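Local coordinates for protein phosphosugar isomerase (Escherichia coli O6:H1, PDB 5UQI) that probably interconverts arabinose-5-phosphate and ribulose-5-phosphate as a sugar isomerase of the SIS family, and binds arabinose-5-phosphate, at residues N16-V24 / S155-V164. Numbering follows the deposited sequence.
Sequences NELKAVEEV and SCSSTVVLVV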
# COMPACT_ATOMS: atom_id res chain seq x y z
N ASN A 16 -0.64 5.91 19.82
CA ASN A 16 -1.80 5.35 19.12
C ASN A 16 -1.30 4.68 17.82
O ASN A 16 -1.77 3.59 17.45
CB ASN A 16 -2.84 6.43 18.78
CG ASN A 16 -3.64 6.84 19.99
OD1 ASN A 16 -3.52 6.19 21.04
ND2 ASN A 16 -4.46 7.87 19.86
N GLU A 17 -0.39 5.36 17.12
CA GLU A 17 0.12 4.76 15.85
C GLU A 17 0.94 3.51 16.08
O GLU A 17 0.82 2.49 15.37
CB GLU A 17 0.92 5.79 14.99
CG GLU A 17 0.05 6.95 14.56
CD GLU A 17 0.60 7.67 13.36
OE1 GLU A 17 1.57 7.17 12.74
OE2 GLU A 17 0.06 8.75 13.08
N LEU A 18 1.73 3.54 17.15
CA LEU A 18 2.51 2.39 17.55
C LEU A 18 1.57 1.20 17.81
O LEU A 18 1.87 0.10 17.34
CB LEU A 18 3.31 2.75 18.81
CG LEU A 18 4.26 1.66 19.40
CD1 LEU A 18 5.56 1.60 18.62
CD2 LEU A 18 4.58 1.94 20.86
N LYS A 19 0.47 1.43 18.52
CA LYS A 19 -0.47 0.33 18.82
C LYS A 19 -1.06 -0.28 17.55
O LYS A 19 -1.21 -1.49 17.44
CB LYS A 19 -1.59 0.80 19.74
CG LYS A 19 -1.11 0.98 21.17
CD LYS A 19 -2.32 1.39 22.04
CE LYS A 19 -3.28 0.21 22.29
NZ LYS A 19 -4.71 0.65 22.44
N ALA A 20 -1.39 0.59 16.60
CA ALA A 20 -1.99 0.12 15.33
C ALA A 20 -1.00 -0.79 14.59
O ALA A 20 -1.40 -1.80 14.00
CB ALA A 20 -2.39 1.34 14.51
N VAL A 21 0.27 -0.43 14.60
CA VAL A 21 1.30 -1.27 13.97
C VAL A 21 1.40 -2.63 14.69
O VAL A 21 1.39 -3.68 14.06
CB VAL A 21 2.65 -0.55 13.91
CG1 VAL A 21 3.77 -1.47 13.39
CG2 VAL A 21 2.49 0.69 13.01
N GLU A 22 1.40 -2.57 16.02
CA GLU A 22 1.49 -3.78 16.83
C GLU A 22 0.34 -4.73 16.52
O GLU A 22 0.60 -5.93 16.47
CB GLU A 22 1.42 -3.43 18.33
CG GLU A 22 2.66 -2.86 18.95
CD GLU A 22 2.55 -2.69 20.49
OE1 GLU A 22 1.43 -2.74 21.04
OE2 GLU A 22 3.59 -2.48 21.17
N GLU A 23 -0.87 -4.20 16.34
CA GLU A 23 -2.11 -4.96 16.08
C GLU A 23 -1.86 -5.77 14.83
O GLU A 23 -2.20 -6.95 14.76
CB GLU A 23 -3.32 -4.07 15.84
CG GLU A 23 -3.69 -3.12 16.98
CD GLU A 23 -4.40 -3.79 18.15
OE1 GLU A 23 -4.95 -4.91 17.97
OE2 GLU A 23 -4.41 -3.17 19.24
N VAL A 24 -1.19 -5.15 13.85
CA VAL A 24 -0.94 -5.84 12.57
C VAL A 24 0.17 -6.90 12.67
O VAL A 24 0.00 -8.01 12.13
CB VAL A 24 -0.66 -4.82 11.39
CG1 VAL A 24 -0.27 -5.57 10.11
CG2 VAL A 24 -1.90 -3.95 11.17
N SER A 155 -3.74 8.25 9.91
CA SER A 155 -2.60 8.43 10.82
C SER A 155 -2.26 7.00 11.15
O SER A 155 -1.32 6.45 10.55
CB SER A 155 -3.03 9.25 12.06
OG SER A 155 -4.32 8.75 12.47
N CYS A 156 -3.08 6.35 11.98
CA CYS A 156 -2.85 4.92 12.20
C CYS A 156 -2.90 4.18 10.83
O CYS A 156 -2.04 3.34 10.59
CB CYS A 156 -3.89 4.33 13.11
SG CYS A 156 -3.75 5.02 14.77
N SER A 157 -3.89 4.46 9.97
CA SER A 157 -4.03 3.61 8.77
C SER A 157 -2.89 3.86 7.75
O SER A 157 -2.35 2.87 7.22
CB SER A 157 -5.35 3.82 8.07
OG SER A 157 -5.44 5.19 7.75
N SER A 158 -2.55 5.11 7.47
CA SER A 158 -1.49 5.41 6.49
C SER A 158 -0.16 4.88 7.01
O SER A 158 0.65 4.36 6.22
CB SER A 158 -1.48 6.94 6.21
OG SER A 158 -1.57 7.66 7.47
N THR A 159 0.09 4.99 8.30
CA THR A 159 1.33 4.48 8.84
C THR A 159 1.35 2.96 8.80
O THR A 159 2.37 2.43 8.44
CB THR A 159 1.59 4.96 10.30
OG1 THR A 159 1.82 6.39 10.20
CG2 THR A 159 2.81 4.26 10.97
N VAL A 160 0.24 2.28 9.12
CA VAL A 160 0.28 0.82 9.09
C VAL A 160 0.56 0.29 7.67
O VAL A 160 1.33 -0.68 7.47
CB VAL A 160 -1.06 0.25 9.60
CG1 VAL A 160 -1.06 -1.23 9.43
CG2 VAL A 160 -1.18 0.57 11.10
N VAL A 161 -0.13 0.86 6.67
CA VAL A 161 0.07 0.45 5.29
C VAL A 161 1.54 0.71 4.86
O VAL A 161 2.13 -0.12 4.15
CB VAL A 161 -0.91 1.17 4.34
CG1 VAL A 161 -0.64 0.70 2.93
CG2 VAL A 161 -2.29 0.71 4.71
N LEU A 162 2.11 1.82 5.33
CA LEU A 162 3.52 2.07 4.97
C LEU A 162 4.43 1.00 5.56
O LEU A 162 5.30 0.49 4.87
CB LEU A 162 3.96 3.46 5.51
CG LEU A 162 5.45 3.82 5.32
CD1 LEU A 162 5.83 3.86 3.85
CD2 LEU A 162 5.66 5.18 5.96
N VAL A 163 4.20 0.66 6.83
CA VAL A 163 5.07 -0.35 7.46
C VAL A 163 4.91 -1.72 6.79
O VAL A 163 5.91 -2.38 6.47
CB VAL A 163 4.76 -0.43 8.97
CG1 VAL A 163 5.53 -1.56 9.63
CG2 VAL A 163 5.16 0.89 9.63
N VAL A 164 3.65 -2.09 6.52
CA VAL A 164 3.38 -3.35 5.83
C VAL A 164 4.06 -3.39 4.44
O VAL A 164 4.78 -4.33 4.07
CB VAL A 164 1.85 -3.56 5.69
CG1 VAL A 164 1.56 -4.62 4.64
CG2 VAL A 164 1.25 -3.92 7.05
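E17, V160 and V21 bury the most surface where helix 3-25 packs against the first turns of helix 156-175. The segment axes approach to 8.9 Å, and the two helices run broadly the same way, with a crossing angle of -46°. E17 reaches over the start of the second helix. Its CG lies beside the backbone N and anti to the carbonyl carbon (chi1 -62°), and the chain beyond is extended. The E17 side chain crosses that of T159 at about a right angle, which sets OE1 beside OG1. T159 OG1 donates a hydrogen bond of 2.7 Å to E17 OE1, coming from above the carboxylate plane, 41° out of it. The other oxygen, E17 OE2, rests 3.3 Å from S155 CB.

Further along both helices, toward their C-terminal ends, the interface is aliphatic. V160 points into the first helix and splits its two methyls between successive turns. V160 CG2 sits 3.7 Å from A20 CB and also touches V21 CG2. V160 CG1 is pressed to 3.3 Å from V24 CG2, tighter than usual for two carbons. A20, with only a methyl group, probably helps the helices approach; its CB is 3.6 Å from C156 CB. V21 lies at the flank: its CG2 slides past V160 and meets T159 CG2, while its CG1 reaches tip to tip toward V163 CG1 at 4.2 Å. V24 CG1 closes the row against V164 CG2.

S155 OG bonds to A153 O and A147 N, and N16 ND2 to A147 O. A20 touches K144 and C156 touches E146 in the loop beside the contact. The S155 side chain is about 9 Å from bound arabinose-5-phosphate. Segment 155-164 belongs to the SIS domain, a five-stranded parallel sheet flanked by helices. Helix 3-25, near the N-terminus, packs on its helix 156-175, whose S158 and L162 touch helix 52-67.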